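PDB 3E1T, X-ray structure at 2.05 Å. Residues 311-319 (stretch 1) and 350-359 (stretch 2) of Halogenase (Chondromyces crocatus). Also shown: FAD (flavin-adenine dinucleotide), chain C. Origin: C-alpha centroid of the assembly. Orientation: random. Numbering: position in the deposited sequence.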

# COMPACT_ATOMS: atom_id res chain seq x y z
N VAL A 311 -1.61 7.81 3.11
CA VAL A 311 -2.86 8.56 3.03
C VAL A 311 -3.69 8.00 1.88
O VAL A 311 -3.15 7.70 0.81
CB VAL A 311 -2.67 10.10 2.96
CG1 VAL A 311 -1.90 10.52 1.75
CG2 VAL A 311 -4.04 10.80 3.00
N PHE A 312 -5.00 7.86 2.13
CA PHE A 312 -5.94 7.15 1.25
C PHE A 312 -5.77 5.62 1.13
O PHE A 312 -6.45 4.98 0.33
CB PHE A 312 -6.09 7.84 -0.12
CG PHE A 312 -6.92 9.10 -0.06
CD1 PHE A 312 -6.32 10.34 -0.21
CD2 PHE A 312 -8.29 9.03 0.17
CE1 PHE A 312 -7.09 11.51 -0.14
CE2 PHE A 312 -9.06 10.18 0.23
CZ PHE A 312 -8.45 11.43 0.08
N SER A 313 -4.88 5.04 1.95
CA SER A 313 -4.89 3.60 2.22
C SER A 313 -4.88 2.72 0.97
O SER A 313 -5.79 1.91 0.77
CB SER A 313 -6.12 3.24 3.05
OG SER A 313 -6.10 3.88 4.31
N SER A 314 -3.86 2.87 0.13
CA SER A 314 -3.82 2.12 -1.12
C SER A 314 -2.92 0.90 -1.14
O SER A 314 -2.90 0.18 -2.13
CB SER A 314 -3.43 3.05 -2.26
OG SER A 314 -2.09 3.46 -2.14
N GLY A 315 -2.17 0.67 -0.06
CA GLY A 315 -1.12 -0.35 -0.03
C GLY A 315 -1.63 -1.76 -0.29
O GLY A 315 -1.14 -2.45 -1.20
N VAL A 316 -2.62 -2.20 0.48
CA VAL A 316 -3.13 -3.57 0.32
C VAL A 316 -3.84 -3.75 -1.01
O VAL A 316 -3.78 -4.82 -1.61
CB VAL A 316 -3.97 -4.05 1.52
CG1 VAL A 316 -4.68 -5.36 1.20
CG2 VAL A 316 -3.08 -4.21 2.77
N HIS A 317 -4.50 -2.69 -1.49
CA HIS A 317 -5.12 -2.73 -2.81
C HIS A 317 -4.08 -2.96 -3.90
O HIS A 317 -4.28 -3.78 -4.80
CB HIS A 317 -5.91 -1.43 -3.06
CG HIS A 317 -6.21 -1.17 -4.50
ND1 HIS A 317 -7.02 -1.99 -5.25
CD2 HIS A 317 -5.83 -0.16 -5.32
CE1 HIS A 317 -7.13 -1.50 -6.48
NE2 HIS A 317 -6.40 -0.40 -6.55
N LEU A 318 -2.97 -2.21 -3.84
CA LEU A 318 -1.91 -2.30 -4.83
C LEU A 318 -1.29 -3.70 -4.82
O LEU A 318 -1.05 -4.28 -5.87
CB LEU A 318 -0.83 -1.23 -4.57
CG LEU A 318 -1.21 0.19 -5.03
CD1 LEU A 318 -0.13 1.19 -4.68
CD2 LEU A 318 -1.48 0.22 -6.51
N ALA A 319 -1.03 -4.21 -3.62
CA ALA A 319 -0.48 -5.56 -3.45
C ALA A 319 -1.39 -6.64 -4.05
O ALA A 319 -0.92 -7.54 -4.75
CB ALA A 319 -0.23 -5.83 -1.98
N ARG A 350 -0.15 -2.15 -16.41
CA ARG A 350 -1.32 -1.99 -15.55
C ARG A 350 -0.97 -1.57 -14.12
O ARG A 350 -1.64 -0.71 -13.53
CB ARG A 350 -2.09 -3.30 -15.51
CG ARG A 350 -3.44 -3.32 -16.18
CD ARG A 350 -3.34 -3.54 -17.65
NE ARG A 350 -4.43 -4.39 -18.12
CZ ARG A 350 -5.65 -3.96 -18.45
NH1 ARG A 350 -5.97 -2.67 -18.38
NH2 ARG A 350 -6.54 -4.84 -18.86
N TYR A 351 0.05 -2.21 -13.56
CA TYR A 351 0.50 -1.94 -12.19
C TYR A 351 1.03 -0.50 -12.05
O TYR A 351 0.68 0.20 -11.10
CB TYR A 351 1.57 -2.98 -11.81
CG TYR A 351 1.98 -3.08 -10.32
CD1 TYR A 351 1.31 -2.38 -9.31
CD2 TYR A 351 3.02 -3.92 -9.95
CE1 TYR A 351 1.70 -2.51 -7.96
CE2 TYR A 351 3.42 -4.05 -8.61
CZ TYR A 351 2.75 -3.35 -7.62
OH TYR A 351 3.15 -3.51 -6.31
N ARG A 352 1.89 -0.09 -12.98
CA ARG A 352 2.44 1.26 -12.99
C ARG A 352 1.33 2.31 -13.18
O ARG A 352 1.41 3.41 -12.64
CB ARG A 352 3.48 1.41 -14.11
CG ARG A 352 4.81 0.74 -13.81
CD ARG A 352 5.92 1.05 -14.84
NE ARG A 352 7.14 0.35 -14.45
CZ ARG A 352 7.97 0.75 -13.49
NH1 ARG A 352 7.78 1.91 -12.86
NH2 ARG A 352 9.03 0.01 -13.18
N ARG A 353 0.29 1.95 -13.93
CA ARG A 353 -0.85 2.84 -14.14
C ARG A 353 -1.59 3.10 -12.84
O ARG A 353 -1.88 4.26 -12.53
CB ARG A 353 -1.81 2.29 -15.20
CG ARG A 353 -1.29 2.51 -16.59
CD ARG A 353 -1.99 1.65 -17.64
NE ARG A 353 -3.30 2.17 -18.04
CZ ARG A 353 -3.49 3.21 -18.85
NH1 ARG A 353 -2.47 3.88 -19.35
NH2 ARG A 353 -4.72 3.58 -19.16
N GLU A 354 -1.86 2.04 -12.07
CA GLU A 354 -2.58 2.19 -10.81
C GLU A 354 -1.71 2.86 -9.73
O GLU A 354 -2.21 3.71 -8.98
CB GLU A 354 -3.13 0.83 -10.34
CG GLU A 354 -4.01 0.90 -9.08
CD GLU A 354 -5.42 1.51 -9.31
OE1 GLU A 354 -5.79 1.89 -10.45
OE2 GLU A 354 -6.17 1.60 -8.31
N TYR A 355 -0.44 2.46 -9.65
CA TYR A 355 0.53 3.09 -8.76
C TYR A 355 0.69 4.59 -9.08
O TYR A 355 0.71 5.42 -8.17
CB TYR A 355 1.89 2.37 -8.84
CG TYR A 355 3.07 3.13 -8.27
CD1 TYR A 355 3.36 3.09 -6.90
CD2 TYR A 355 3.91 3.87 -9.10
CE1 TYR A 355 4.46 3.79 -6.37
CE2 TYR A 355 5.01 4.58 -8.59
CZ TYR A 355 5.27 4.53 -7.23
OH TYR A 355 6.35 5.22 -6.75
N GLY A 356 0.81 4.90 -10.38
CA GLY A 356 0.92 6.27 -10.89
C GLY A 356 -0.29 7.15 -10.59
O GLY A 356 -0.14 8.33 -10.24
N ASN A 357 -1.48 6.58 -10.74
CA ASN A 357 -2.72 7.25 -10.39
C ASN A 357 -2.75 7.70 -8.92
O ASN A 357 -3.12 8.84 -8.62
CB ASN A 357 -3.92 6.35 -10.68
CG ASN A 357 -4.30 6.33 -12.16
OD1 ASN A 357 -3.72 7.04 -12.95
ND2 ASN A 357 -5.26 5.49 -12.52
N PHE A 358 -2.36 6.81 -8.02
CA PHE A 358 -2.28 7.16 -6.60
C PHE A 358 -1.15 8.14 -6.30
O PHE A 358 -1.33 9.07 -5.51
CB PHE A 358 -2.16 5.91 -5.74
CG PHE A 358 -3.48 5.29 -5.39
CD1 PHE A 358 -4.24 5.78 -4.32
CD2 PHE A 358 -3.98 4.22 -6.13
CE1 PHE A 358 -5.47 5.23 -3.99
CE2 PHE A 358 -5.21 3.65 -5.81
CZ PHE A 358 -5.95 4.15 -4.72
N TYR A 359 0.02 7.92 -6.91
CA TYR A 359 1.16 8.80 -6.72
C TYR A 359 0.79 10.24 -7.07
O TYR A 359 0.99 11.16 -6.27
CB TYR A 359 2.39 8.36 -7.55
CG TYR A 359 3.69 9.04 -7.10
CD1 TYR A 359 4.55 8.40 -6.22
CD2 TYR A 359 4.02 10.33 -7.52
CE1 TYR A 359 5.72 9.01 -5.79
CE2 TYR A 359 5.20 10.95 -7.09
CZ TYR A 359 6.04 10.28 -6.22
OH TYR A 359 7.21 10.86 -5.77
PA FAD C . 3.71 -7.67 3.50
O1A FAD C . 2.34 -7.42 4.10
O2A FAD C . 4.82 -6.89 4.11
O5B FAD C . 4.03 -9.24 3.67
C5B FAD C . 5.22 -9.81 3.15
C4B FAD C . 5.48 -11.15 3.86
O4B FAD C . 6.72 -11.69 3.45
C3B FAD C . 5.57 -10.96 5.37
O3B FAD C . 4.64 -11.85 5.96
C2B FAD C . 6.98 -11.36 5.74
O2B FAD C . 6.98 -12.11 6.93
C1B FAD C . 7.40 -12.22 4.56
N9A FAD C . 8.85 -12.22 4.27
C8A FAD C . 9.75 -11.19 4.34
N7A FAD C . 10.96 -11.66 3.95
C5A FAD C . 10.83 -12.97 3.61
C6A FAD C . 11.74 -13.94 3.15
N6A FAD C . 13.05 -13.70 3.08
N1A FAD C . 11.28 -15.21 2.89
C2A FAD C . 9.97 -15.55 3.10
N3A FAD C . 9.09 -14.59 3.57
C4A FAD C . 9.51 -13.32 3.81
N1 FAD C . -2.01 -0.24 3.44
C2 FAD C . -3.38 -0.26 3.45
O2 FAD C . -3.95 -0.92 2.60
N3 FAD C . -4.06 0.47 4.41
C4 FAD C . -3.38 1.22 5.36
O4 FAD C . -3.99 1.85 6.23
C4X FAD C . -1.99 1.25 5.34
N5 FAD C . -1.27 1.97 6.27
C5X FAD C . 0.11 1.98 6.23
C6 FAD C . 0.84 2.72 7.16
C7 FAD C . 2.25 2.72 7.11
C7M FAD C . 3.01 3.69 7.97
C8 FAD C . 2.92 1.99 6.12
C8M FAD C . 4.41 2.12 5.90
C9 FAD C . 2.18 1.24 5.21
C9A FAD C . 0.78 1.24 5.25
N10 FAD C . 0.07 0.49 4.33
C10 FAD C . -1.31 0.50 4.37
C1' FAD C . 0.79 -0.41 3.34
C2' FAD C . 0.76 -1.90 3.70
O2' FAD C . 1.48 -2.08 4.90
C3' FAD C . 1.41 -2.75 2.59
O3' FAD C . 1.15 -2.19 1.32
C4' FAD C . 0.92 -4.19 2.52
O4' FAD C . 1.22 -4.85 3.73
C5' FAD C . 1.63 -4.91 1.37
O5' FAD C . 1.45 -6.29 1.49
P FAD C . 2.53 -7.33 0.90
O1P FAD C . 1.86 -8.67 0.70
O2P FAD C . 3.08 -6.83 -0.40
O3P FAD C . 3.73 -7.32 1.94

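A serine methylene seated over the face of a phenylalanine ring is the least expected feature of this contact. Ser 314 CB sits 3.5 Å from the centroid of the Phe 358 ring and only 15° off the ring normal, a CH-pi arrangement in which the carbon bonded to the hydroxyl oxygen, and therefore slightly polarized, points its hydrogens into the aromatic electron cloud. A residue usually classed as polar thus contributes its carbon to the packing. Its CA-to-CB bond points toward the second stretch, which brings the methylene over the ring; chi1, in the p well, places only OG.

The example illustrates a general principle: two helices too far apart for backbone contact can be joined by side chains of quite different chemistry, with some residues taking part in more than one pairing. Helix 315-319 and helix 350-359 run nearly antiparallel, with 167° between their N-to-C directions, and their axes come no closer than 10.8 Å. The register follows from that direction. Ser 314, just before the first helix, lies opposite Phe 358, with 7.6 Å between their CA atoms, and one turn later Leu 318 lies opposite Tyr 355, with CA atoms 7.1 Å apart. The helical parts are held by their own backbone hydrogen bonds; Leu 318 N, for instance, donates to Ser 314 O at 2.9 Å, tying together the two residues that mark this register.

The polar link is a single hydrogen bond. His 317 NE2 donates to Glu 354 OE2 at 2.7 Å with an N-H...acceptor angle of 159°, short and close to linear. The carboxylate oxygen lies at the edge of the imidazole, near its plane, where the N-H bond is directed. Both side chains leave their backbones toward the opposing stretch, so they span the gap from both ends. The same imidazole also borders Phe 358, with His 317 CD2 3.9 Å from Phe 358 CE2, so one ring serves both the polar and the aromatic part of the contact.

Leu 318 has the largest area covered by the other stretch. Its CA-to-CB bond points sideways, but the end of the side chain comes nearer: Leu 318 CD2 packs 3.7 Å from Glu 354 CG, using the aliphatic part of an acidic residue, and lies 4.0 Å from Tyr 355 N. Tyr 351, one turn earlier in the second helix than Tyr 355, reaches the same leucine with a looser apolar approach of 4.4 Å between Leu 318 CB and Tyr 351 CE1.

The first stretch also serves the cofactor. Val 316 N donates a hydrogen bond to FAD O2 at 2.8 Å, and Gly 315 CA comes within 3.2 Å of FAD O3'. An ideal CB on Gly 315 would lie 2.4 Å from FAD C1', so the close approach depends on the absence of a side chain. One short segment therefore meets both the flavin and the neighboring helix.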